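Local coordinates for protein aspartate aminotransferase (Rhodobacter sphaeroides, PDB 3NRA) that probably catalyses the pyridoxal-phosphate-dependent transfer of an amino group between L-aspartate and 2-oxoglutarate, yielding oxaloacetate and L-glutamate, at residues V119-A124 against I272-K277; Q203-A208 against A238-E243; Y221-Y226 against G296-A301; R316-H321 against Q386-A391. One frame throughout, in Å; residues are numbered along the deposited sequence. Where two conformers were deposited one is given.

Contact 1 (V119-A124 against I272-K277)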
loop_
_atom_site.group_PDB
_atom_site.type_symbol
_atom_site.label_atom_id
_atom_site.label_comp_id
_atom_site.label_asym_id
_atom_site.label_seq_id
_atom_site.Cartn_x
_atom_site.Cartn_y
_atom_site.Cartn_z
ATOM N N VAL B 119 6.187 11.666 2.077
ATOM C CA VAL B 119 6.708 12.052 3.391
ATOM C C VAL B 119 7.932 11.172 3.747
ATOM O O VAL B 119 8.950 11.680 4.257
ATOM C CB VAL B 119 5.637 11.950 4.467
ATOM C CG1 VAL B 119 6.223 12.293 5.852
ATOM C CG2 VAL B 119 4.419 12.874 4.120
ATOM N N ALA B 120 7.848 9.870 3.447
ATOM C CA ALA B 120 8.975 8.935 3.723
ATOM C C ALA B 120 10.239 9.345 2.987
ATOM O O ALA B 120 11.336 9.244 3.534
ATOM C CB ALA B 120 8.605 7.515 3.347
ATOM N N ALA B 121 10.070 9.814 1.744
ATOM C CA ALA B 121 11.202 10.246 0.891
ATOM C C ALA B 121 11.771 11.644 1.240
ATOM O O ALA B 121 12.815 12.036 0.702
ATOM C CB ALA B 121 10.785 10.203 -0.540
ATOM N N THR B 122 11.095 12.398 2.119
ATOM C CA THR B 122 11.472 13.771 2.383
ATOM C C THR B 122 11.722 14.115 3.869
ATOM O O THR B 122 12.381 15.100 4.151
ATOM C CB THR B 122 10.440 14.760 1.792
ATOM O OG1 THR B 122 9.150 14.533 2.387
ATOM C CG2 THR B 122 10.340 14.600 0.281
ATOM N N VAL B 123 11.228 13.295 4.807
ATOM C CA VAL B 123 11.366 13.594 6.227
ATOM C C VAL B 123 12.251 12.542 6.942
ATOM O O VAL B 123 11.958 11.356 6.941
ATOM C CB VAL B 123 10.009 13.695 6.925
ATOM C CG1 VAL B 123 10.203 14.045 8.407
ATOM C CG2 VAL B 123 9.089 14.740 6.209
ATOM N N ALA B 124 13.360 12.996 7.485
ATOM C CA ALA B 124 14.209 12.163 8.319
ATOM C C ALA B 124 13.987 12.518 9.771
ATOM O O ALA B 124 13.425 13.564 10.093
ATOM C CB ALA B 124 15.684 12.371 7.950
ATOM N N ILE B 272 10.845 11.496 -6.480
ATOM C CA ILE B 272 10.090 10.435 -7.139
ATOM C C ILE B 272 10.931 9.141 -7.229
ATOM O O ILE B 272 10.430 8.077 -6.949
ATOM C CB ILE B 272 9.616 10.877 -8.546
ATOM C CG1 ILE B 272 8.520 11.957 -8.427
ATOM C CG2 ILE B 272 9.131 9.672 -9.369
ATOM C CD1 ILE B 272 7.175 11.435 -8.287
ATOM N N ALA B 273 12.218 9.259 -7.563
ATOM C CA ALA B 273 13.104 8.069 -7.591
ATOM C C ALA B 273 13.188 7.376 -6.194
ATOM O O ALA B 273 13.125 6.158 -6.097
ATOM C CB ALA B 273 14.545 8.441 -8.120
ATOM N N ARG B 274 13.304 8.179 -5.132
ATOM C CA ARG B 274 13.250 7.647 -3.767
ATOM C C ARG B 274 11.913 6.949 -3.461
ATOM O O ARG B 274 11.910 5.839 -2.938
ATOM C CB ARG B 274 13.527 8.743 -2.754
ATOM C CG ARG B 274 14.976 9.261 -2.813
ATOM C CD ARG B 274 15.388 9.924 -1.534
ATOM N NE ARG B 274 14.772 11.230 -1.326
ATOM C CZ ARG B 274 15.403 12.421 -1.384
ATOM N NH1 ARG B 274 16.699 12.526 -1.700
ATOM N NH2 ARG B 274 14.720 13.532 -1.119
HETATM N N MSE B 275 10.795 7.588 -3.834
HETATM C CA MSE B 275 9.451 7.035 -3.593
HETATM C C MSE B 275 9.263 5.678 -4.323
HETATM O O MSE B 275 8.596 4.783 -3.810
HETATM C CB MSE B 275 8.367 8.023 -4.071
HETATM C CG MSE B 275 8.318 9.364 -3.302
HETATM SE SE MSE B 275 7.146 10.648 -4.141
HETATM C CE MSE B 275 5.529 9.642 -3.941
ATOM N N GLU B 276 9.869 5.564 -5.512
ATOM C CA GLU B 276 9.857 4.325 -6.316
ATOM C C GLU B 276 10.585 3.210 -5.615
ATOM O O GLU B 276 10.115 2.079 -5.558
ATOM C CB GLU B 276 10.545 4.571 -7.667
ATOM C CG GLU B 276 10.491 3.383 -8.646
ATOM C CD GLU B 276 11.710 2.473 -8.587
ATOM O OE1 GLU B 276 12.808 2.917 -8.975
ATOM O OE2 GLU B 276 11.555 1.305 -8.196
ATOM N N LYS B 277 11.757 3.529 -5.084
ATOM C CA LYS B 277 12.568 2.534 -4.402
ATOM C C LYS B 277 11.838 2.037 -3.158
ATOM O O LYS B 277 11.764 0.833 -2.916
ATOM C CB LYS B 277 13.944 3.114 -4.032
ATOM C CG LYS B 277 14.909 3.228 -5.210
ATOM C CD LYS B 277 15.916 4.387 -4.997
ATOM C CE LYS B 277 17.219 4.217 -5.799
ATOM N NZ LYS B 277 18.385 3.848 -4.890
#

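Contact 2 (Q203-A208 against A238-E243)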
loop_
_atom_site.group_PDB
_atom_site.type_symbol
_atom_site.label_atom_id
_atom_site.label_comp_id
_atom_site.label_asym_id
_atom_site.label_seq_id
_atom_site.Cartn_x
_atom_site.Cartn_y
_atom_site.Cartn_z
ATOM N N GLN B 203 3.124 33.173 -2.889
ATOM C CA GLN B 203 3.955 33.396 -1.713
ATOM C C GLN B 203 4.485 32.089 -1.157
ATOM O O GLN B 203 5.610 32.044 -0.695
ATOM C CB GLN B 203 3.202 34.197 -0.625
ATOM C CG GLN B 203 4.096 34.638 0.620
ATOM C CD GLN B 203 5.186 35.666 0.271
ATOM O OE1 GLN B 203 5.406 35.995 -0.898
ATOM N NE2 GLN B 203 5.859 36.182 1.298
ATOM N N ILE B 204 3.684 31.021 -1.231
ATOM C CA ILE B 204 4.162 29.700 -0.820
ATOM C C ILE B 204 5.312 29.293 -1.719
ATOM O O ILE B 204 6.329 28.828 -1.242
ATOM C CB ILE B 204 3.049 28.604 -0.874
ATOM C CG1 ILE B 204 2.094 28.731 0.340
ATOM C CG2 ILE B 204 3.680 27.191 -0.893
ATOM C CD1 ILE B 204 0.794 27.963 0.184
ATOM N N ALA B 205 5.148 29.481 -3.026
ATOM C CA ALA B 205 6.200 29.174 -3.965
ATOM C C ALA B 205 7.467 29.986 -3.678
ATOM O O ALA B 205 8.567 29.431 -3.685
ATOM C CB ALA B 205 5.720 29.422 -5.422
ATOM N N ALA B 206 7.308 31.294 -3.453
ATOM C CA ALA B 206 8.453 32.192 -3.205
ATOM C C ALA B 206 9.164 31.850 -1.897
ATOM O O ALA B 206 10.399 31.830 -1.838
ATOM C CB ALA B 206 7.997 33.695 -3.215
ATOM N N LEU B 207 8.397 31.553 -0.853
ATOM C CA LEU B 207 9.006 31.215 0.453
ATOM C C LEU B 207 9.785 29.899 0.367
ATOM O O LEU B 207 10.926 29.822 0.816
ATOM C CB LEU B 207 7.959 31.148 1.559
ATOM C CG LEU B 207 7.373 32.490 2.024
ATOM C CD1 LEU B 207 6.142 32.231 2.891
ATOM C CD2 LEU B 207 8.414 33.366 2.756
ATOM N N ALA B 208 9.198 28.899 -0.293
ATOM C CA ALA B 208 9.873 27.603 -0.478
ATOM C C ALA B 208 11.190 27.740 -1.249
ATOM O O ALA B 208 12.213 27.146 -0.857
ATOM C CB ALA B 208 8.947 26.591 -1.167
ATOM N N ALA B 238 6.200 30.407 -11.399
ATOM C CA ALA B 238 7.552 30.797 -11.904
ATOM C C ALA B 238 8.638 30.858 -10.776
ATOM O O ALA B 238 9.822 30.569 -11.025
ATOM C CB ALA B 238 7.470 32.157 -12.651
ATOM N N ALA B 239 8.212 31.198 -9.550
ATOM C CA ALA B 239 9.125 31.340 -8.399
ATOM C C ALA B 239 9.667 30.017 -7.882
ATOM O O ALA B 239 10.718 29.977 -7.241
ATOM C CB ALA B 239 8.409 32.087 -7.256
ATOM N N VAL B 240 8.939 28.934 -8.117
ATOM C CA VAL B 240 9.284 27.675 -7.501
ATOM C C VAL B 240 10.122 26.863 -8.447
ATOM O O VAL B 240 9.960 26.940 -9.647
ATOM C CB VAL B 240 8.002 26.866 -7.045
ATOM C CG1 VAL B 240 7.378 26.118 -8.209
ATOM C CG2 VAL B 240 8.355 25.928 -5.887
ATOM N N ASP B 241 11.063 26.122 -7.884
ATOM C CA ASP B 241 11.825 25.136 -8.638
ATOM C C ASP B 241 10.990 23.875 -8.737
ATOM O O ASP B 241 10.609 23.297 -7.717
ATOM C CB ASP B 241 13.162 24.843 -7.922
ATOM C CG ASP B 241 13.992 23.760 -8.619
ATOM O OD1 ASP B 241 13.724 23.435 -9.815
ATOM O OD2 ASP B 241 14.939 23.258 -7.965
ATOM N N ALA B 242 10.706 23.450 -9.967
ATOM C CA ALA B 242 9.918 22.248 -10.226
ATOM C C ALA B 242 10.492 21.006 -9.525
ATOM O O ALA B 242 9.743 20.094 -9.138
ATOM C CB ALA B 242 9.806 22.002 -11.756
ATOM N N GLU B 243 11.812 20.971 -9.374
ATOM C CA GLU B 243 12.486 19.833 -8.764
ATOM C C GLU B 243 12.465 19.831 -7.232
ATOM O O GLU B 243 13.042 18.939 -6.614
ATOM C CB GLU B 243 13.933 19.740 -9.293
ATOM C CG GLU B 243 14.011 19.383 -10.805
ATOM C CD GLU B 243 13.294 18.062 -11.132
ATOM O OE1 GLU B 243 13.563 17.052 -10.444
ATOM O OE2 GLU B 243 12.438 18.045 -12.051
#

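Contact 3 (Y221-Y226 against G296-A301)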
loop_
_atom_site.group_PDB
_atom_site.type_symbol
_atom_site.label_atom_id
_atom_site.label_comp_id
_atom_site.label_asym_id
_atom_site.label_seq_id
_atom_site.Cartn_x
_atom_site.Cartn_y
_atom_site.Cartn_z
ATOM N N TYR B 221 -8.548 16.680 -4.455
ATOM C CA TYR B 221 -9.920 17.026 -4.839
ATOM C C TYR B 221 -9.987 18.259 -5.790
ATOM O O TYR B 221 -11.066 18.823 -6.017
ATOM C CB TYR B 221 -10.792 17.235 -3.569
ATOM C CG TYR B 221 -12.038 16.370 -3.477
ATOM C CD1 TYR B 221 -12.807 16.078 -4.592
ATOM C CD2 TYR B 221 -12.483 15.882 -2.242
ATOM C CE1 TYR B 221 -13.993 15.351 -4.481
ATOM C CE2 TYR B 221 -13.634 15.105 -2.144
ATOM C CZ TYR B 221 -14.385 14.859 -3.256
ATOM O OH TYR B 221 -15.559 14.091 -3.152
ATOM N N SER B 222 -8.854 18.602 -6.403
ATOM C CA SER B 222 -8.710 19.859 -7.158
ATOM C C SER B 222 -9.482 19.864 -8.463
ATOM O O SER B 222 -9.790 20.910 -8.970
ATOM C CB SER B 222 -7.233 20.145 -7.448
ATOM O OG SER B 222 -6.653 19.081 -8.211
ATOM N N ARG B 223 -9.833 18.688 -8.975
ATOM C CA ARG B 223 -10.635 18.596 -10.198
ATOM C C ARG B 223 -12.133 18.911 -9.992
ATOM O O ARG B 223 -12.831 19.325 -10.940
ATOM C CB ARG B 223 -10.480 17.213 -10.825
ATOM C CG ARG B 223 -10.780 17.194 -12.275
ATOM C CD ARG B 223 -10.633 15.817 -12.855
ATOM N NE ARG B 223 -11.093 15.821 -14.226
ATOM C CZ ARG B 223 -11.393 14.741 -14.940
ATOM N NH1 ARG B 223 -11.248 13.532 -14.437
ATOM N NH2 ARG B 223 -11.799 14.880 -16.184
ATOM N N LEU B 224 -12.643 18.692 -8.784
ATOM C CA LEU B 224 -14.045 18.970 -8.509
ATOM C C LEU B 224 -14.184 20.425 -8.109
ATOM O O LEU B 224 -14.448 20.725 -6.970
ATOM C CB LEU B 224 -14.585 18.047 -7.415
ATOM C CG LEU B 224 -16.119 17.993 -7.349
ATOM C CD1 LEU B 224 -16.621 16.982 -8.411
ATOM C CD2 LEU B 224 -16.614 17.612 -5.950
ATOM N N ARG B 225 -14.031 21.320 -9.087
ATOM C CA ARG B 225 -13.886 22.771 -8.833
ATOM C C ARG B 225 -15.186 23.467 -9.216
ATOM O O ARG B 225 -15.670 23.301 -10.322
ATOM C CB ARG B 225 -12.698 23.340 -9.641
ATOM C CG ARG B 225 -12.502 24.880 -9.532
ATOM C CD ARG B 225 -11.268 25.389 -10.322
ATOM N NE ARG B 225 -11.292 24.993 -11.736
ATOM C CZ ARG B 225 -12.003 25.579 -12.707
ATOM N NH1 ARG B 225 -12.753 26.657 -12.478
ATOM N NH2 ARG B 225 -11.962 25.071 -13.933
ATOM N N TYR B 226 -15.763 24.216 -8.279
ATOM C CA TYR B 226 -17.087 24.783 -8.471
ATOM C C TYR B 226 -17.057 26.000 -9.398
ATOM O O TYR B 226 -16.028 26.666 -9.544
ATOM C CB TYR B 226 -17.746 25.096 -7.118
ATOM C CG TYR B 226 -18.004 23.825 -6.340
ATOM C CD1 TYR B 226 -18.861 22.850 -6.839
ATOM C CD2 TYR B 226 -17.272 23.529 -5.187
ATOM C CE1 TYR B 226 -19.040 21.642 -6.182
ATOM C CE2 TYR B 226 -17.449 22.347 -4.519
ATOM C CZ TYR B 226 -18.329 21.389 -5.033
ATOM O OH TYR B 226 -18.497 20.213 -4.394
ATOM N N GLY B 296 -8.688 5.797 -18.742
ATOM C CA GLY B 296 -9.848 6.680 -18.915
ATOM C C GLY B 296 -9.783 8.020 -18.160
ATOM O O GLY B 296 -10.669 8.855 -18.328
ATOM N N TRP B 297 -8.764 8.200 -17.305
ATOM C CA TRP B 297 -8.708 9.334 -16.407
ATOM C C TRP B 297 -8.337 10.591 -17.185
ATOM O O TRP B 297 -7.338 10.598 -17.945
ATOM C CB TRP B 297 -7.686 9.088 -15.279
ATOM C CG TRP B 297 -7.725 10.122 -14.155
ATOM C CD1 TRP B 297 -8.815 10.828 -13.721
ATOM C CD2 TRP B 297 -6.635 10.497 -13.282
ATOM N NE1 TRP B 297 -8.457 11.654 -12.662
ATOM C CE2 TRP B 297 -7.134 11.470 -12.379
ATOM C CE3 TRP B 297 -5.295 10.134 -13.202
ATOM C CZ2 TRP B 297 -6.337 12.066 -11.414
ATOM C CZ3 TRP B 297 -4.491 10.743 -12.252
ATOM C CH2 TRP B 297 -5.010 11.687 -11.371
ATOM N N PHE B 298 -9.164 11.631 -17.025
ATOM C CA PHE B 298 -9.094 12.887 -17.815
ATOM C C PHE B 298 -9.509 12.710 -19.279
ATOM O O PHE B 298 -9.301 13.603 -20.090
ATOM C CB PHE B 298 -7.697 13.545 -17.719
ATOM C CG PHE B 298 -7.455 14.249 -16.437
ATOM C CD1 PHE B 298 -7.998 15.509 -16.215
ATOM C CD2 PHE B 298 -6.695 13.671 -15.442
ATOM C CE1 PHE B 298 -7.786 16.169 -15.032
ATOM C CE2 PHE B 298 -6.473 14.331 -14.262
ATOM C CZ PHE B 298 -7.021 15.580 -14.049
ATOM N N ASP B 299 -10.135 11.585 -19.609
ATOM C CA ASP B 299 -10.639 11.374 -20.947
ATOM C C ASP B 299 -12.077 10.853 -20.877
ATOM O O ASP B 299 -12.506 10.052 -21.713
ATOM C CB ASP B 299 -9.729 10.393 -21.697
ATOM C CG ASP B 299 -10.072 10.277 -23.187
ATOM O OD1 ASP B 299 -10.396 11.295 -23.814
ATOM O OD2 ASP B 299 -10.047 9.146 -23.707
ATOM N N GLU B 300 -12.832 11.374 -19.920
ATOM C CA GLU B 300 -14.204 10.961 -19.718
ATOM C C GLU B 300 -15.066 11.616 -20.802
ATOM O O GLU B 300 -14.634 12.579 -21.457
ATOM C CB GLU B 300 -14.697 11.368 -18.314
ATOM C CG GLU B 300 -13.874 10.759 -17.142
ATOM C CD GLU B 300 -12.572 11.527 -16.824
ATOM O OE1 GLU B 300 -12.283 12.551 -17.486
ATOM O OE2 GLU B 300 -11.839 11.125 -15.889
ATOM N N ALA B 301 -16.276 11.118 -20.985
ATOM C CA ALA B 301 -17.213 11.731 -21.957
ATOM C C ALA B 301 -17.323 13.265 -21.719
ATOM O O ALA B 301 -17.345 13.711 -20.568
ATOM C CB ALA B 301 -18.603 11.064 -21.858
#

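Contact 4 (R316-H321 against Q386-A391)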
loop_
_atom_site.group_PDB
_atom_site.type_symbol
_atom_site.label_atom_id
_atom_site.label_comp_id
_atom_site.label_asym_id
_atom_site.label_seq_id
_atom_site.Cartn_x
_atom_site.Cartn_y
_atom_site.Cartn_z
ATOM N N ARG B 316 -23.885 21.229 -2.208
ATOM C CA ARG B 316 -23.128 22.244 -1.474
ATOM C C ARG B 316 -24.012 23.411 -1.040
ATOM O O ARG B 316 -24.042 23.766 0.151
ATOM C CB ARG B 316 -21.984 22.777 -2.330
ATOM C CG ARG B 316 -21.065 23.780 -1.617
ATOM C CD ARG B 316 -20.243 24.596 -2.618
ATOM N NE ARG B 316 -21.059 25.569 -3.341
ATOM C CZ ARG B 316 -20.575 26.510 -4.164
ATOM N NH1 ARG B 316 -19.259 26.646 -4.370
ATOM N NH2 ARG B 316 -21.413 27.348 -4.769
ATOM N N ASP B 317 -24.749 23.987 -1.983
ATOM C CA ASP B 317 -25.511 25.220 -1.721
ATOM C C ASP B 317 -26.699 25.013 -0.784
ATOM O O ASP B 317 -26.997 25.879 0.044
ATOM C CB ASP B 317 -26.016 25.840 -3.038
ATOM C CG ASP B 317 -24.889 26.422 -3.898
ATOM O OD1 ASP B 317 -23.748 26.533 -3.413
ATOM O OD2 ASP B 317 -25.165 26.756 -5.070
ATOM N N GLU B 318 -27.424 23.914 -0.952
ATOM C CA GLU B 318 -28.560 23.642 -0.070
ATOM C C GLU B 318 -28.083 23.247 1.321
ATOM O O GLU B 318 -28.666 23.646 2.284
ATOM C CB GLU B 318 -29.519 22.586 -0.637
ATOM C CG GLU B 318 -30.913 22.616 0.080
ATOM C CD GLU B 318 -31.951 21.659 -0.531
ATOM O OE1 GLU B 318 -31.571 20.782 -1.342
ATOM O OE2 GLU B 318 -33.145 21.791 -0.193
ATOM N N LEU B 319 -26.997 22.485 1.419
ATOM C CA LEU B 319 -26.438 22.182 2.748
ATOM C C LEU B 319 -25.983 23.434 3.450
ATOM O O LEU B 319 -26.202 23.576 4.645
ATOM C CB LEU B 319 -25.284 21.191 2.683
ATOM C CG LEU B 319 -25.619 19.696 2.495
ATOM C CD1 LEU B 319 -24.472 18.852 3.004
ATOM C CD2 LEU B 319 -26.893 19.274 3.188
ATOM N N LEU B 320 -25.371 24.350 2.719
ATOM C CA LEU B 320 -24.922 25.600 3.307
ATOM C C LEU B 320 -26.094 26.419 3.803
ATOM O O LEU B 320 -26.057 26.929 4.901
ATOM C CB LEU B 320 -24.086 26.408 2.317
ATOM C CG LEU B 320 -22.617 25.977 2.165
ATOM C CD1 LEU B 320 -21.975 26.732 1.001
ATOM C CD2 LEU B 320 -21.839 26.216 3.481
ATOM N N HIS B 321 -27.162 26.479 3.011
ATOM C CA HIS B 321 -28.377 27.165 3.427
ATOM C C HIS B 321 -28.927 26.641 4.783
ATOM O O HIS B 321 -29.262 27.433 5.670
ATOM C CB HIS B 321 -29.458 27.028 2.377
ATOM C CG HIS B 321 -30.671 27.828 2.678
ATOM N ND1 HIS B 321 -30.706 29.204 2.550
ATOM C CD2 HIS B 321 -31.892 27.458 3.143
ATOM C CE1 HIS B 321 -31.905 29.640 2.904
ATOM N NE2 HIS B 321 -32.638 28.601 3.276
ATOM N N GLN B 386 -23.083 12.732 -1.582
ATOM C CA GLN B 386 -24.123 11.880 -1.015
ATOM C C GLN B 386 -25.344 11.951 -1.901
ATOM O O GLN B 386 -25.421 12.800 -2.817
ATOM C CB GLN B 386 -24.524 12.369 0.374
ATOM C CG GLN B 386 -23.376 12.437 1.416
ATOM C CD GLN B 386 -22.803 11.080 1.752
ATOM O OE1 GLN B 386 -23.504 10.022 1.646
ATOM N NE2 GLN B 386 -21.512 11.066 2.148
ATOM N N ASP B 387 -26.320 11.090 -1.617
ATOM C CA ASP B 387 -27.663 11.270 -2.147
ATOM C C ASP B 387 -28.165 12.664 -1.728
ATOM O O ASP B 387 -28.095 13.004 -0.566
ATOM C CB ASP B 387 -28.607 10.189 -1.623
ATOM C CG ASP B 387 -30.052 10.386 -2.104
ATOM O OD1 ASP B 387 -30.390 9.888 -3.206
ATOM O OD2 ASP B 387 -30.856 11.021 -1.379
ATOM N N HIS B 388 -28.629 13.457 -2.704
ATOM C CA HIS B 388 -29.002 14.866 -2.493
ATOM C C HIS B 388 -30.067 15.018 -1.420
ATOM O O HIS B 388 -29.895 15.753 -0.475
ATOM C CB HIS B 388 -29.524 15.481 -3.805
ATOM C CG HIS B 388 -29.746 16.964 -3.744
ATOM N ND1 HIS B 388 -29.146 17.838 -4.625
ATOM C CD2 HIS B 388 -30.513 17.727 -2.927
ATOM C CE1 HIS B 388 -29.508 19.075 -4.336
ATOM N NE2 HIS B 388 -30.345 19.036 -3.319
ATOM N N GLU B 389 -31.186 14.361 -1.605
ATOM C CA GLU B 389 -32.303 14.525 -0.691
ATOM C C GLU B 389 -31.989 13.963 0.701
ATOM O O GLU B 389 -32.304 14.595 1.699
ATOM C CB GLU B 389 -33.559 13.886 -1.269
ATOM C CG GLU B 389 -34.072 14.652 -2.504
ATOM C CD GLU B 389 -35.421 14.172 -2.976
ATOM O OE1 GLU B 389 -35.878 13.087 -2.502
ATOM O OE2 GLU B 389 -36.047 14.886 -3.809
ATOM N N ALA B 390 -31.369 12.776 0.752
ATOM C CA ALA B 390 -30.967 12.171 2.041
ATOM C C ALA B 390 -29.995 13.091 2.794
ATOM O O ALA B 390 -30.180 13.337 3.965
ATOM C CB ALA B 390 -30.374 10.816 1.837
ATOM N N ALA B 391 -29.058 13.696 2.074
ATOM C CA ALA B 391 -28.075 14.596 2.673
ATOM C C ALA B 391 -28.730 15.840 3.286
ATOM O O ALA B 391 -28.379 16.261 4.382
ATOM C CB ALA B 391 -27.015 15.016 1.615
#

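Contact 1 (V119-A124 against I272-K277)
A121 meets R274 and the selenomethionine M275 where the chain at and just beyond helix 110-120 packs against helix 269-282, two helices of the large cofactor domain of a fold type I aminotransferase. The methyl group of A121 does the apolar work: its CB lies 3.8 Å from R274 CB, and M275 CG touches the same A121 CB at 3.8 Å. The polar half is a fork, in which R274 NE (2.9 Å) and NH2 (3.0 Å) both reach A121 O. Both bonds are weak, bent to N-H...O angles near 126°, and the carbonyl meets the guanidinium obliquely. The bend at chi3 (-73°) turns the guanidinium toward A121 O, and its positive charge probably polarises that carbonyl. With a leucine in place of R274, A121 O would probably be left without either of these weak donors. Further out, M275 also touches L117 and A118 of helix 110-120, while F8 of the second subunit packs on both A121 and R274, so the contact borders the dimer interface. The neighbouring T122 is tied back to the preceding helix: OG1 hydrogen-bonds to A118 O.

Contact 2 (Q203-A208 against A238-E243)
A205 and V240 bring their CA atoms within 4.9 Å of each other, as the loop 238-243 runs close beside one turn of helix 198-211, with A206 and A239 next in register at 5.3 Å. So near an approach illustrates what small side chains permit: the methyl of A205 is what the helix places between the two backbones. The CB of A205 points at the loop and rests 3.8 Å from V240 CB, the branch point of the valine. V240 holds CG1 between its backbone N and carbonyl carbon (chi1 81°), which puts CG2 anti to the backbone N, 4.1 Å from A205 O. One step earlier, A239 directs its methyl toward the helix backbone, with CB 4.0 Å from A206 N, whereas the methyl of A206 itself points away. The contact is thus van der Waals packing of small groups, without a polar bond between the segments. Within the loop, D241 OD1, in the conformer described, accepts from E243 N at 3.1 Å in an Asx turn, approached from well above the carboxylate plane, just where a 3-10 segment starts. Beyond that turn E243 forms a salt bridge with R269, at the start of helix 269-282. Helix 198-211 also packs through I204 and L207 on helix 169-177, and the loop leads directly into strand 245-249 of the seven-stranded sheet.

Contact 3 (Y221-Y226 against G296-A301)
E300 OE2 is gripped by two donors, R223 NH1 across the contact and F298 N from its own segment, each at 2.9 Å and reaching it from opposite faces of the carboxylate plane. The second oxygen completes an end-on salt bridge: R223 NH2 to E300 OE1 is 2.7 Å. Both arginine bonds are nearly straight (174° and 171°) and lie in the guanidinium plane, although the carboxylate plane is turned against it, so that both oxygens are met from above that plane. R223 can span the distance because its chain is extended from CG to NE. One guanidinium face lies on the ring of F298 in an offset stack with cation-pi character, R223 CZ standing 4.2 Å from the centroid of the F298 ring, the planes inclined by 28°. Here CE1 of F298 comes closest, 3.4 Å from R223 NE. The positive group is held at its edge and over one face, which probably limits its rotation. W297 CD1 lies obliquely, 3.7 Å from R223 NH1; W297 NE1 binds E255, whose carboxylate also forms a salt bridge with R223 NH1. F298 occupies the third position of a type II turn from G296 to D299, while R223 sits in a type I turn from Y221 to L224. An arginine shared by two acids thus clasps two loops of a fold type I enzyme, E255 lying just two residues beyond K253, the lysine that carries the pyridoxal phosphate.

Contact 4 (R316-H321 against Q386-A391)
In both E318 (chi1 -163°) and H388 (chi1 -172°), CG stands anti to the backbone N, and these torsions bring carboxylate and imidazole together between helices 304-324 and 388-404. H388 NE2 donates to E318 OE1 at 2.9 Å with an angle of 152°. The oxygen lies at the ring edge, close to the ring plane, and is met almost end-on, while the two flat groups cross steeply. Because E318 has a second conformer, the bond may not be made all the time. Beside this polar pair, L319 sends CD2 to within 3.6 Å of A391 O, and farther along the same helix pair L319 also packs on A395. D387 starts the second helix as its N-cap, OD2 accepting from A390 N at 2.8 Å, which fixes the turn from which H388 projects; the ring itself rests on A314 and I315. A phenylalanine at H388 would keep a ring but no N-H, so E318 OE1 would probably lose its mate and its carboxylate be freer to swing. As chemistry, a histidine donating to a carboxylate implies a link that may vary with pH: the acid would tend to stabilise a protonated imidazole, whereas the N-terminal end of the helix bearing H388 would tend to oppose it.

Overall arrangement
Contacts 1, 2 and 3 tie together elements around the seven-stranded sheet of the cofactor domain, whereas contact 4 joins two helices next to the smaller four-stranded sheet. Along the chain contact 2 is nested within the loop closed by contact 1, contact 3 crosses both, and contact 4 follows in series. The centres of contacts 1 and 2 are about 20 Å apart; those of contacts 1 and 4 are about 40 Å apart, on opposite sides of the chain's centre. Contacts 3 and 4 adjoin, Y226 CB lying 3.5 Å from R316 NH1, and helix 304-324, which carries R316, also touches R223 of contact 3. Contact 1, by contrast, faces the second subunit.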